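Local coordinates for transcription termination factor NusA (Planctomyces limnophilus, PDB 4MTN), which probably takes part in both termination and antitermination of transcription, binding RNA polymerase core enzyme and nascent RNA, at residues 24-29 against 91-96; 193-198 against 212-217; 218-223 against 247-252. All blocks are in the same frame, centred on the assembly; numbering follows the deposited sequence.

Overall arrangement
The three contacts fall into two separate regions of one elongated chain. Interaction 1 packs two helices of the N-terminal domain; its centre is about 46 Å from that of interaction 2 and about 51 Å from that of interaction 3, with no touch between them. Interactions 2 and 3 belong to the first KH domain, their centres about 7 Å apart. They share one sheet: Val212 O and Trp250 N lie 2.7 Å apart, a probable hydrogen bond that ties strand 207-214 to the residue just after strand 244-249. Helix 221-226 bridges them too, since Ile195 rests on Pro221. As in KH domains generally, this module probably contacts RNA.

Interaction 1. Residues 24-29 against 91-96; sequences EIVFEG and QKIREA
A helix pair of the NusA N-terminal domain is joined here: helix 23-42 crosses helix 87-105, the segment axes running more nearly antiparallel than parallel, at 128°, and approaching to 7.8 Å. Small residues mark the crossing, Gly29 on one helix and Ala96 on the other. With no side chain of its own, Gly29 offers bare backbone to Ile93, whose CG1 lies 3.8 Å from Gly29 CA; a side chain on Gly29 would run into that same carbon. Ile93 holds CG1 beside its backbone N and continues extended (chi2 -179°), so CD1 reaches on to Val26 CG1 at 3.9 Å. The two branched side chains lie side by side, pointing the same way, and touch through these methyls.

Ala96 points its methyl directly at the other helix. Ala96 CB stands 3.8 Å from Ile25 O and 4.0 Å from Ile25 CG2, a spot where a single carbon suffices. Ile25 brings only its short branch to the contact: CG2 is anti to the backbone N and also lies 3.8 Å from Ile93 O. Lys92 takes part through the base of its chain, with CB 3.5 Å from Gly29 O. A bend at chi2 (-70°) then leads the amine away, so the charge need not enter the apolar seam.

Val26 also rests on Val12 and Ile15 of helix 7-18, and Ile21 touches both Val26 and Ile93, closing one flank of the pair. No hydrogen bond links the two segments. Ile25 O, which faces the Ala96 methyl, is already taken by Gly29 N of its own helix. Cohesion therefore comes from van der Waals packing, and depends on matching shapes more than on directed polar bonds.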
ATOM      1  N   GLU A  24       7.859  33.817  -2.771  1.00 75.83           N
ATOM      2  CA  GLU A  24       7.819  33.420  -1.366  1.00 73.07           C
ATOM      3  C   GLU A  24       8.793  32.283  -1.068  1.00 73.43           C
ATOM      4  O   GLU A  24       9.383  32.229   0.012  1.00 72.14           O
ATOM      5  CB  GLU A  24       6.399  33.017  -0.965  1.00 72.55           C
ATOM      6  CG  GLU A  24       6.190  32.906   0.537  1.00 74.12           C
ATOM      7  CD  GLU A  24       6.455  34.212   1.264  1.00 76.45           C
ATOM      8  OE1 GLU A  24       6.231  35.288   0.670  1.00 79.28           O
ATOM      9  OE2 GLU A  24       6.891  34.163   2.434  1.00 76.81           O
ATOM     10  N   ILE A  25       8.958  31.380  -2.028  1.00 74.68           N
ATOM     11  CA  ILE A  25       9.927  30.300  -1.895  1.00 73.90           C
ATOM     12  C   ILE A  25      11.342  30.857  -2.005  1.00 75.19           C
ATOM     13  O   ILE A  25      12.241  30.455  -1.263  1.00 75.00           O
ATOM     14  CB  ILE A  25       9.712  29.209  -2.964  1.00 72.13           C
ATOM     15  CG1 ILE A  25       8.346  28.544  -2.779  1.00 73.72           C
ATOM     16  CG2 ILE A  25      10.816  28.168  -2.898  1.00 68.76           C
ATOM     17  CD1 ILE A  25       8.093  27.393  -3.729  1.00 67.86           C
ATOM     18  N   VAL A  26      11.528  31.797  -2.927  1.00 76.78           N
ATOM     19  CA  VAL A  26      12.828  32.422  -3.143  1.00 74.81           C
ATOM     20  C   VAL A  26      13.269  33.225  -1.922  1.00 74.17           C
ATOM     21  O   VAL A  26      14.428  33.155  -1.513  1.00 72.26           O
ATOM     22  CB  VAL A  26      12.810  33.343  -4.379  1.00 76.33           C
ATOM     23  CG1 VAL A  26      14.185  33.947  -4.614  1.00 76.15           C
ATOM     24  CG2 VAL A  26      12.348  32.572  -5.605  1.00 79.47           C
ATOM     25  N   PHE A  27      12.340  33.984  -1.343  1.00 74.97           N
ATOM     26  CA  PHE A  27      12.620  34.757  -0.136  1.00 72.12           C
ATOM     27  C   PHE A  27      13.112  33.856   0.991  1.00 70.88           C
ATOM     28  O   PHE A  27      14.089  34.175   1.667  1.00 70.71           O
ATOM     29  CB  PHE A  27      11.377  35.525   0.320  1.00 73.57           C
ATOM     30  CG  PHE A  27      11.198  36.854  -0.359  1.00 74.82           C
ATOM     31  CD1 PHE A  27      12.000  37.933  -0.023  1.00 73.92           C
ATOM     32  CD2 PHE A  27      10.221  37.029  -1.325  1.00 74.65           C
ATOM     33  CE1 PHE A  27      11.836  39.158  -0.643  1.00 75.75           C
ATOM     34  CE2 PHE A  27      10.051  38.251  -1.948  1.00 76.12           C
ATOM     35  CZ  PHE A  27      10.860  39.317  -1.606  1.00 76.54           C
ATOM     36  N   GLU A  28      12.430  32.732   1.183  1.00 70.64           N
ATOM     37  CA  GLU A  28      12.822  31.757   2.195  1.00 72.04           C
ATOM     38  C   GLU A  28      14.214  31.203   1.914  1.00 64.36           C
ATOM     39  O   GLU A  28      14.996  30.966   2.834  1.00 59.91           O
ATOM     40  CB  GLU A  28      11.806  30.615   2.264  1.00 82.06           C
ATOM     41  CG  GLU A  28      10.473  30.999   2.884  1.00 91.35           C
ATOM     42  CD  GLU A  28       9.477  29.856   2.877  1.00 99.88           C
ATOM     43  OE1 GLU A  28       9.467  29.079   1.899  1.00102.83           O
ATOM     44  OE2 GLU A  28       8.707  29.729   3.853  1.00104.82           O
ATOM     45  N   GLY A  29      14.516  31.002   0.635  1.00 62.91           N
ATOM     46  CA  GLY A  29      15.815  30.500   0.227  1.00 60.60           C
ATOM     47  C   GLY A  29      16.928  31.491   0.509  1.00 59.63           C
ATOM     48  O   GLY A  29      17.980  31.123   1.032  1.00 59.63           O
ATOM     49  N   GLN A  91      20.915  26.483  -4.091  1.00 87.61           N
ATOM     50  CA  GLN A  91      20.796  25.212  -3.385  1.00 90.64           C
ATOM     51  C   GLN A  91      19.883  25.365  -2.171  1.00 87.55           C
ATOM     52  O   GLN A  91      19.168  24.435  -1.799  1.00 88.38           O
ATOM     53  CB  GLN A  91      22.173  24.698  -2.958  1.00 97.87           C
ATOM     54  CG  GLN A  91      22.146  23.339  -2.278  1.00102.72           C
ATOM     55  CD  GLN A  91      23.535  22.799  -1.997  1.00111.14           C
ATOM     56  OE1 GLN A  91      24.534  23.355  -2.453  1.00115.58           O
ATOM     57  NE2 GLN A  91      23.604  21.708  -1.243  1.00112.62           N
ATOM     58  N   LYS A  92      19.912  26.545  -1.560  1.00 79.83           N
ATOM     59  CA  LYS A  92      19.024  26.858  -0.447  1.00 70.74           C
ATOM     60  C   LYS A  92      17.604  27.119  -0.943  1.00 62.14           C
ATOM     61  O   LYS A  92      16.630  26.758  -0.283  1.00 56.80           O
ATOM     62  CB  LYS A  92      19.540  28.070   0.331  1.00 71.45           C
ATOM     63  CG  LYS A  92      20.693  27.765   1.274  1.00 70.95           C
ATOM     64  CD  LYS A  92      20.231  26.929   2.457  1.00 66.87           C
ATOM     65  CE  LYS A  92      21.353  26.726   3.462  1.00 66.41           C
ATOM     66  NZ  LYS A  92      20.892  25.983   4.668  1.00 64.83           N
ATOM     67  N   ILE A  93      17.496  27.750  -2.109  1.00 63.27           N
ATOM     68  CA  ILE A  93      16.196  28.042  -2.705  1.00 65.57           C
ATOM     69  C   ILE A  93      15.508  26.758  -3.162  1.00 69.04           C
ATOM     70  O   ILE A  93      14.314  26.565  -2.927  1.00 68.50           O
ATOM     71  CB  ILE A  93      16.325  29.009  -3.898  1.00 63.70           C
ATOM     72  CG1 ILE A  93      16.909  30.347  -3.440  1.00 62.11           C
ATOM     73  CG2 ILE A  93      14.973  29.229  -4.555  1.00 64.13           C
ATOM     74  CD1 ILE A  93      17.046  31.366  -4.551  1.00 60.87           C
ATOM     75  N   ARG A  94      16.268  25.881  -3.812  1.00 71.65           N
ATOM     76  CA  ARG A  94      15.753  24.584  -4.236  1.00 73.19           C
ATOM     77  C   ARG A  94      15.398  23.726  -3.027  1.00 69.75           C
ATOM     78  O   ARG A  94      14.476  22.912  -3.077  1.00 66.97           O
ATOM     79  CB  ARG A  94      16.772  23.857  -5.119  1.00 75.86           C
ATOM     80  CG  ARG A  94      16.958  24.471  -6.497  1.00 79.55           C
ATOM     81  CD  ARG A  94      15.666  24.433  -7.298  1.00 81.02           C
ATOM     82  NE  ARG A  94      15.827  25.012  -8.629  1.00 83.78           N
ATOM     83  CZ  ARG A  94      14.840  25.154  -9.508  1.00 81.51           C
ATOM     84  NH1 ARG A  94      13.614  24.760  -9.199  1.00 79.04           N
ATOM     85  NH2 ARG A  94      15.081  25.693 -10.695  1.00 83.18           N
ATOM     86  N   GLU A  95      16.141  23.916  -1.942  1.00 71.31           N
ATOM     87  CA  GLU A  95      15.877  23.209  -0.697  1.00 71.76           C
ATOM     88  C   GLU A  95      14.566  23.693  -0.090  1.00 61.55           C
ATOM     89  O   GLU A  95      13.817  22.915   0.501  1.00 56.09           O
ATOM     90  CB  GLU A  95      17.033  23.406   0.285  1.00 81.07           C
ATOM     91  CG  GLU A  95      17.038  22.443   1.458  1.00 90.08           C
ATOM     92  CD  GLU A  95      18.373  22.421   2.180  1.00100.12           C
ATOM     93  OE1 GLU A  95      19.295  23.146   1.749  1.00104.26           O
ATOM     94  OE2 GLU A  95      18.501  21.678   3.176  1.00102.40           O
ATOM     95  N   ALA A  96      14.293  24.986  -0.248  1.00 57.99           N
ATOM     96  CA  ALA A  96      13.047  25.575   0.225  1.00 52.57           C
ATOM     97  C   ALA A  96      11.873  25.096  -0.620  1.00 50.87           C
ATOM     98  O   ALA A  96      10.798  24.804  -0.096  1.00 48.71           O
ATOM     99  CB  ALA A  96      13.134  27.093   0.201  1.00 49.81           C
TER

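Interaction 2. Residues 193-198 against 212-217; sequences RIIEIR and VSCADS
Ser213 carries much of this contact through both backbone and hydroxyl. It forms an antiparallel hydrogen-bonded pair with Glu196: Glu196 N donates to Ser213 O at 2.9 Å, almost straight (176°), and Ser213 N returns a bond to Glu196 O at 3.0 Å. Ser213 OG, between backbone N and carbonyl carbon (chi1 74°), accepts from Arg198 NH1 at 3.2 Å, lying in the guanidinium plane. Arg198 bends at chi2 and chi3, so its CG and CD curl past the same oxygen before NH1 meets it. An alanine at Ser213 would remove this acceptor and would probably leave the Arg198 head less firmly placed. On the opposite face of the sheet, Val212 meets Ile195 obliquely, with Ile195 CG2 4.0 Å from Val212 CB, while Ile195 CD1 reaches Cys214 CB at 3.7 Å. Branched aliphatic residues suit this face because helix 221-226 packs on it: Ile195 touches Pro221, Ala224 and Cys225. Helix 221-226 thus covers the Ile195 and Val212 part of this face, and helix 188-191 lies against Ile195 and Ile197; Trp250 packs against Arg198 and Ser213 on the other face, and strand 244-249 continues the sheet beyond Val212.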
ATOM      1  N   ARG A 193     -21.725  10.499   0.065  1.00 60.33           N
ATOM      2  CA  ARG A 193     -21.549   9.824   1.355  1.00 58.47           C
ATOM      3  C   ARG A 193     -22.691   8.871   1.715  1.00 63.00           C
ATOM      4  O   ARG A 193     -22.642   8.213   2.756  1.00 68.54           O
ATOM      5  CB  ARG A 193     -21.359  10.850   2.479  1.00 54.00           C
ATOM      6  CG  ARG A 193     -20.152  11.756   2.293  1.00 52.67           C
ATOM      7  CD  ARG A 193     -19.934  12.639   3.512  1.00 53.52           C
ATOM      8  NE  ARG A 193     -19.847  11.850   4.738  1.00 53.63           N
ATOM      9  CZ  ARG A 193     -18.737  11.258   5.166  1.00 51.54           C
ATOM     10  NH1 ARG A 193     -17.614  11.366   4.469  1.00 52.62           N
ATOM     11  NH2 ARG A 193     -18.749  10.557   6.291  1.00 51.42           N
ATOM     12  N   ILE A 194     -23.713   8.803   0.867  1.00 61.16           N
ATOM     13  CA  ILE A 194     -24.833   7.887   1.081  1.00 55.32           C
ATOM     14  C   ILE A 194     -24.357   6.436   1.160  1.00 55.56           C
ATOM     15  O   ILE A 194     -24.741   5.694   2.064  1.00 55.15           O
ATOM     16  CB  ILE A 194     -25.887   8.013  -0.035  1.00 53.63           C
ATOM     17  CG1 ILE A 194     -26.429   9.442  -0.100  1.00 53.79           C
ATOM     18  CG2 ILE A 194     -27.020   7.021   0.183  1.00 45.38           C
ATOM     19  CD1 ILE A 194     -27.538   9.631  -1.115  1.00 47.71           C
ATOM     20  N   ILE A 195     -23.516   6.042   0.208  1.00 55.81           N
ATOM     21  CA  ILE A 195     -22.923   4.707   0.201  1.00 52.13           C
ATOM     22  C   ILE A 195     -21.451   4.785   0.597  1.00 51.87           C
ATOM     23  O   ILE A 195     -20.720   5.652   0.120  1.00 55.03           O
ATOM     24  CB  ILE A 195     -23.052   4.035  -1.184  1.00 45.75           C
ATOM     25  CG1 ILE A 195     -24.518   3.969  -1.612  1.00 42.48           C
ATOM     26  CG2 ILE A 195     -22.445   2.640  -1.168  1.00 43.09           C
ATOM     27  CD1 ILE A 195     -25.394   3.176  -0.668  1.00 39.33           C
ATOM     28  N   GLU A 196     -21.021   3.883   1.475  1.00 51.28           N
ATOM     29  CA  GLU A 196     -19.633   3.867   1.930  1.00 52.08           C
ATOM     30  C   GLU A 196     -18.891   2.621   1.455  1.00 50.05           C
ATOM     31  O   GLU A 196     -19.464   1.534   1.388  1.00 45.24           O
ATOM     32  CB  GLU A 196     -19.571   3.955   3.456  1.00 59.65           C
ATOM     33  CG  GLU A 196     -20.103   5.260   4.024  1.00 70.97           C
ATOM     34  CD  GLU A 196     -20.048   5.301   5.537  1.00 78.84           C
ATOM     35  OE1 GLU A 196     -19.581   4.312   6.143  1.00 78.76           O
ATOM     36  OE2 GLU A 196     -20.471   6.319   6.122  1.00 87.56           O
ATOM     37  N   ILE A 197     -17.613   2.785   1.129  1.00 48.20           N
ATOM     38  CA  ILE A 197     -16.779   1.654   0.744  1.00 41.99           C
ATOM     39  C   ILE A 197     -16.039   1.132   1.968  1.00 39.90           C
ATOM     40  O   ILE A 197     -15.138   1.792   2.487  1.00 42.36           O
ATOM     41  CB  ILE A 197     -15.764   2.038  -0.348  1.00 40.19           C
ATOM     42  CG1 ILE A 197     -16.487   2.604  -1.572  1.00 31.07           C
ATOM     43  CG2 ILE A 197     -14.916   0.840  -0.733  1.00 34.71           C
ATOM     44  CD1 ILE A 197     -15.557   3.176  -2.616  1.00 36.26           C
ATOM     45  N   ARG A 198     -16.433  -0.049   2.431  1.00 40.08           N
ATOM     46  CA  ARG A 198     -15.877  -0.620   3.652  1.00 43.74           C
ATOM     47  C   ARG A 198     -14.549  -1.344   3.442  1.00 49.98           C
ATOM     48  O   ARG A 198     -13.616  -1.187   4.230  1.00 54.97           O
ATOM     49  CB  ARG A 198     -16.892  -1.574   4.282  1.00 44.33           C
ATOM     50  CG  ARG A 198     -18.235  -0.923   4.562  1.00 44.40           C
ATOM     51  CD  ARG A 198     -18.093   0.231   5.538  1.00 44.58           C
ATOM     52  NE  ARG A 198     -17.654  -0.225   6.852  1.00 45.00           N
ATOM     53  CZ  ARG A 198     -18.471  -0.694   7.789  1.00 47.79           C
ATOM     54  NH1 ARG A 198     -19.775  -0.769   7.557  1.00 45.07           N
ATOM     55  NH2 ARG A 198     -17.985  -1.090   8.958  1.00 48.77           N
ATOM     56  N   VAL A 212     -19.406  -2.800   0.012  1.00 40.89           N
ATOM     57  CA  VAL A 212     -20.038  -1.522   0.326  1.00 38.89           C
ATOM     58  C   VAL A 212     -21.165  -1.671   1.347  1.00 43.16           C
ATOM     59  O   VAL A 212     -21.691  -2.764   1.554  1.00 45.42           O
ATOM     60  CB  VAL A 212     -20.602  -0.852  -0.941  1.00 38.85           C
ATOM     61  CG1 VAL A 212     -19.483  -0.544  -1.925  1.00 34.78           C
ATOM     62  CG2 VAL A 212     -21.657  -1.739  -1.588  1.00 37.13           C
ATOM     63  N   SER A 213     -21.528  -0.561   1.984  1.00 45.94           N
ATOM     64  CA  SER A 213     -22.600  -0.561   2.974  1.00 46.21           C
ATOM     65  C   SER A 213     -23.308   0.789   3.025  1.00 44.98           C
ATOM     66  O   SER A 213     -22.797   1.789   2.520  1.00 40.43           O
ATOM     67  CB  SER A 213     -22.054  -0.913   4.359  1.00 47.29           C
ATOM     68  OG  SER A 213     -21.320   0.169   4.904  1.00 49.18           O
ATOM     69  N   CYS A 214     -24.490   0.806   3.632  1.00 43.55           N
ATOM     70  CA  CYS A 214     -25.257   2.037   3.787  1.00 44.25           C
ATOM     71  C   CYS A 214     -25.819   2.157   5.199  1.00 53.30           C
ATOM     72  O   CYS A 214     -26.196   1.157   5.812  1.00 53.31           O
ATOM     73  CB  CYS A 214     -26.391   2.096   2.765  1.00 44.15           C
ATOM     74  SG  CYS A 214     -27.371   3.612   2.840  1.00 61.04           S
ATOM     75  N   ALA A 215     -25.872   3.386   5.708  1.00 52.32           N
ATOM     76  CA  ALA A 215     -26.400   3.649   7.042  1.00 60.47           C
ATOM     77  C   ALA A 215     -27.874   3.273   7.127  1.00 65.25           C
ATOM     78  O   ALA A 215     -28.329   2.713   8.125  1.00 65.87           O
ATOM     79  CB  ALA A 215     -26.203   5.110   7.412  1.00 62.21           C
ATOM     80  N   ASP A 216     -28.615   3.587   6.070  1.00 66.60           N
ATOM     81  CA  ASP A 216     -30.019   3.218   5.981  1.00 64.64           C
ATOM     82  C   ASP A 216     -30.136   1.718   5.721  1.00 66.14           C
ATOM     83  O   ASP A 216     -29.561   1.199   4.766  1.00 67.79           O
ATOM     84  CB  ASP A 216     -30.713   4.016   4.876  1.00 60.27           C
ATOM     85  CG  ASP A 216     -32.226   3.990   4.991  1.00 62.09           C
ATOM     86  OD1 ASP A 216     -32.773   3.022   5.560  1.00 61.57           O
ATOM     87  OD2 ASP A 216     -32.872   4.943   4.506  1.00 59.58           O
ATOM     88  N   SER A 217     -30.883   1.028   6.577  1.00 71.27           N
ATOM     89  CA  SER A 217     -31.025  -0.420   6.471  1.00 76.08           C
ATOM     90  C   SER A 217     -31.976  -0.814   5.345  1.00 78.37           C
ATOM     91  O   SER A 217     -31.902  -1.925   4.818  1.00 75.28           O
ATOM     92  CB  SER A 217     -31.512  -1.006   7.799  1.00 79.12           C
ATOM     93  OG  SER A 217     -32.718  -0.391   8.218  1.00 83.73           O
TER

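Interaction 3. Residues 218-223 against 247-252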
ATOM      1  N   ASN A 218     -32.865   0.102   4.974  1.00 83.57           N
ATOM      2  CA  ASN A 218     -33.836  -0.155   3.918  1.00 83.77           C
ATOM      3  C   ASN A 218     -33.265   0.120   2.531  1.00 72.18           C
ATOM      4  O   ASN A 218     -33.938  -0.083   1.521  1.00 74.09           O
ATOM      5  CB  ASN A 218     -35.096   0.682   4.140  1.00 93.19           C
ATOM      6  CG  ASN A 218     -35.799   0.344   5.440  1.00100.88           C
ATOM      7  OD1 ASN A 218     -35.989   1.205   6.300  1.00102.81           O
ATOM      8  ND2 ASN A 218     -36.189  -0.916   5.592  1.00102.63           N
ATOM      9  N   ILE A 219     -32.021   0.585   2.490  1.00 64.19           N
ATOM     10  CA  ILE A 219     -31.351   0.880   1.228  1.00 59.19           C
ATOM     11  C   ILE A 219     -30.362  -0.222   0.859  1.00 53.90           C
ATOM     12  O   ILE A 219     -29.546  -0.637   1.682  1.00 56.13           O
ATOM     13  CB  ILE A 219     -30.612   2.234   1.289  1.00 54.67           C
ATOM     14  CG1 ILE A 219     -31.615   3.384   1.374  1.00 54.10           C
ATOM     15  CG2 ILE A 219     -29.700   2.410   0.079  1.00 47.76           C
ATOM     16  CD1 ILE A 219     -30.979   4.757   1.316  1.00 56.83           C
ATOM     17  N   ASP A 220     -30.444  -0.694  -0.381  1.00 53.07           N
ATOM     18  CA  ASP A 220     -29.522  -1.704  -0.884  1.00 52.89           C
ATOM     19  C   ASP A 220     -28.270  -1.033  -1.441  1.00 47.85           C
ATOM     20  O   ASP A 220     -28.321  -0.381  -2.484  1.00 48.13           O
ATOM     21  CB  ASP A 220     -30.203  -2.560  -1.956  1.00 56.54           C
ATOM     22  CG  ASP A 220     -29.236  -3.477  -2.678  1.00 63.41           C
ATOM     23  OD1 ASP A 220     -28.284  -3.978  -2.040  1.00 71.60           O
ATOM     24  OD2 ASP A 220     -29.433  -3.701  -3.889  1.00 62.23           O
ATOM     25  N   PRO A 221     -27.136  -1.199  -0.743  1.00 43.17           N
ATOM     26  CA  PRO A 221     -25.889  -0.503  -1.086  1.00 41.55           C
ATOM     27  C   PRO A 221     -25.299  -0.950  -2.421  1.00 41.13           C
ATOM     28  O   PRO A 221     -24.755  -0.125  -3.156  1.00 39.06           O
ATOM     29  CB  PRO A 221     -24.957  -0.865   0.075  1.00 40.97           C
ATOM     30  CG  PRO A 221     -25.481  -2.160   0.588  1.00 44.22           C
ATOM     31  CD  PRO A 221     -26.969  -2.102   0.408  1.00 43.84           C
ATOM     32  N   VAL A 222     -25.410  -2.237  -2.731  1.00 35.32           N
ATOM     33  CA  VAL A 222     -24.898  -2.757  -3.992  1.00 35.06           C
ATOM     34  C   VAL A 222     -25.702  -2.201  -5.160  1.00 35.67           C
ATOM     35  O   VAL A 222     -25.136  -1.688  -6.126  1.00 38.31           O
ATOM     36  CB  VAL A 222     -24.938  -4.295  -4.034  1.00 38.56           C
ATOM     37  CG1 VAL A 222     -24.415  -4.799  -5.370  1.00 38.39           C
ATOM     38  CG2 VAL A 222     -24.127  -4.876  -2.889  1.00 38.87           C
ATOM     39  N   GLY A 223     -27.025  -2.297  -5.055  1.00 39.73           N
ATOM     40  CA  GLY A 223     -27.921  -1.819  -6.093  1.00 38.56           C
ATOM     41  C   GLY A 223     -27.765  -0.339  -6.381  1.00 37.18           C
ATOM     42  O   GLY A 223     -27.998   0.110  -7.503  1.00 41.34           O
ATOM     43  N   VAL A 247     -18.846  -5.603  -7.099  1.00 49.65           N
ATOM     44  CA  VAL A 247     -19.345  -4.899  -5.926  1.00 46.47           C
ATOM     45  C   VAL A 247     -20.268  -5.801  -5.118  1.00 45.83           C
ATOM     46  O   VAL A 247     -21.293  -6.261  -5.620  1.00 43.44           O
ATOM     47  CB  VAL A 247     -20.098  -3.612  -6.309  1.00 41.27           C
ATOM     48  CG1 VAL A 247     -20.605  -2.909  -5.062  1.00 41.10           C
ATOM     49  CG2 VAL A 247     -19.198  -2.693  -7.114  1.00 40.54           C
ATOM     50  N   VAL A 248     -19.895  -6.059  -3.869  1.00 45.44           N
ATOM     51  CA  VAL A 248     -20.710  -6.893  -2.995  1.00 46.26           C
ATOM     52  C   VAL A 248     -21.128  -6.136  -1.738  1.00 47.40           C
ATOM     53  O   VAL A 248     -20.723  -4.993  -1.526  1.00 42.99           O
ATOM     54  CB  VAL A 248     -19.965  -8.177  -2.591  1.00 47.02           C
ATOM     55  CG1 VAL A 248     -19.691  -9.036  -3.817  1.00 48.30           C
ATOM     56  CG2 VAL A 248     -18.670  -7.834  -1.874  1.00 43.63           C
ATOM     57  N   ARG A 249     -21.930  -6.786  -0.903  1.00 48.26           N
ATOM     58  CA  ARG A 249     -22.466  -6.141   0.289  1.00 54.89           C
ATOM     59  C   ARG A 249     -21.595  -6.423   1.507  1.00 54.25           C
ATOM     60  O   ARG A 249     -21.260  -7.573   1.792  1.00 45.98           O
ATOM     61  CB  ARG A 249     -23.902  -6.605   0.550  1.00 60.35           C
ATOM     62  CG  ARG A 249     -24.619  -5.824   1.640  1.00 68.54           C
ATOM     63  CD  ARG A 249     -25.914  -6.508   2.052  1.00 75.51           C
ATOM     64  NE  ARG A 249     -26.876  -6.586   0.955  1.00 79.45           N
ATOM     65  CZ  ARG A 249     -27.957  -5.819   0.852  1.00 80.02           C
ATOM     66  NH1 ARG A 249     -28.222  -4.912   1.784  1.00 78.96           N
ATOM     67  NH2 ARG A 249     -28.776  -5.961  -0.181  1.00 78.91           N
ATOM     68  N   TRP A 250     -21.230  -5.364   2.223  1.00 53.49           N
ATOM     69  CA  TRP A 250     -20.457  -5.507   3.450  1.00 50.01           C
ATOM     70  C   TRP A 250     -21.352  -5.912   4.616  1.00 49.65           C
ATOM     71  O   TRP A 250     -22.498  -5.474   4.714  1.00 55.18           O
ATOM     72  CB  TRP A 250     -19.723  -4.208   3.787  1.00 52.76           C
ATOM     73  CG  TRP A 250     -19.131  -4.203   5.167  1.00 57.73           C
ATOM     74  CD1 TRP A 250     -19.703  -3.706   6.302  1.00 59.83           C
ATOM     75  CD2 TRP A 250     -17.859  -4.733   5.558  1.00 59.16           C
ATOM     76  NE1 TRP A 250     -18.864  -3.889   7.374  1.00 60.97           N
ATOM     77  CE2 TRP A 250     -17.725  -4.518   6.944  1.00 62.18           C
ATOM     78  CE3 TRP A 250     -16.818  -5.366   4.871  1.00 59.64           C
ATOM     79  CZ2 TRP A 250     -16.594  -4.912   7.655  1.00 62.91           C
ATOM     80  CZ3 TRP A 250     -15.695  -5.756   5.578  1.00 59.83           C
ATOM     81  CH2 TRP A 250     -15.593  -5.528   6.957  1.00 61.29           C
ATOM     82  N   ASN A 251     -20.820  -6.755   5.493  1.00 52.55           N
ATOM     83  CA  ASN A 251     -21.520  -7.144   6.709  1.00 57.33           C
ATOM     84  C   ASN A 251     -20.528  -7.403   7.838  1.00 59.04           C
ATOM     85  O   ASN A 251     -19.409  -7.856   7.600  1.00 59.99           O
ATOM     86  CB  ASN A 251     -22.385  -8.381   6.461  1.00 61.50           C
ATOM     87  CG  ASN A 251     -23.430  -8.589   7.542  1.00 67.83           C
ATOM     88  OD1 ASN A 251     -23.118  -8.604   8.733  1.00 71.20           O
ATOM     89  ND2 ASN A 251     -24.683  -8.744   7.130  1.00 69.06           N
ATOM     90  N   ASP A 252     -20.942  -7.105   9.066  1.00 60.92           N
ATOM     91  CA  ASP A 252     -20.079  -7.280  10.229  1.00 64.84           C
ATOM     92  C   ASP A 252     -19.945  -8.751  10.609  1.00 63.72           C
ATOM     93  O   ASP A 252     -19.014  -9.137  11.316  1.00 65.56           O
ATOM     94  CB  ASP A 252     -20.611  -6.472  11.414  1.00 71.61           C
ATOM     95  CG  ASP A 252     -20.563  -4.976  11.168  1.00 76.60           C
ATOM     96  OD1 ASP A 252     -19.603  -4.509  10.518  1.00 76.67           O
ATOM     97  OD2 ASP A 252     -21.487  -4.267  11.622  1.00 78.79           O
TER
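Arg249 turns one face of its guanidinium to the ring of Pro221, with NH1 3.4 Å from Pro221 CD. The chain leaves the backbone with CG anti to N (chi1 -171°), runs extended through chi2 and bends at chi3, which folds the head back across the proline almost at a right angle. Arg249 CG passes 3.9 Å from Pro221 CG, so the aliphatic shaft joins the packing and the charged head lies beyond.

There Asp220 meets it in a salt bridge, OD1 to Arg249 NH2 at 2.8 Å, with carboxylate and guanidinium planes only 17° apart. Asp220 is also the N-cap of helix 221-226: CG is anti to the backbone N (chi1 171°), and the carboxylate accepts weak bonds from Val222 N to OD1 and from Gly223 N to OD2. Aspartate suits both tasks, being short enough to fold back on the first turn; its negative charge is probably favoured by the helix N-terminus and by Arg249. Gly223 leaves room for OD2, where a CB would clash.

Val222 points straight at strand 244-249 and sets both methyls on its backbone. Val222 CG1 lies 3.5 Å from Val247 O, while Val222 CG2 lies 3.5 Å from Val248 C and 3.9 Å from Arg249 CB, a fit for a compact branched residue.

This is the KH arrangement of a helix laid across a sheet. Pro221 also packs on Val212 and Ile195 of the two preceding strands, whereas Trp250 contacts Leu257 of helix 254-261. Helix 221-226 thereby spans all three strands, just ahead of the GXXG turn that leads into helix 231-239.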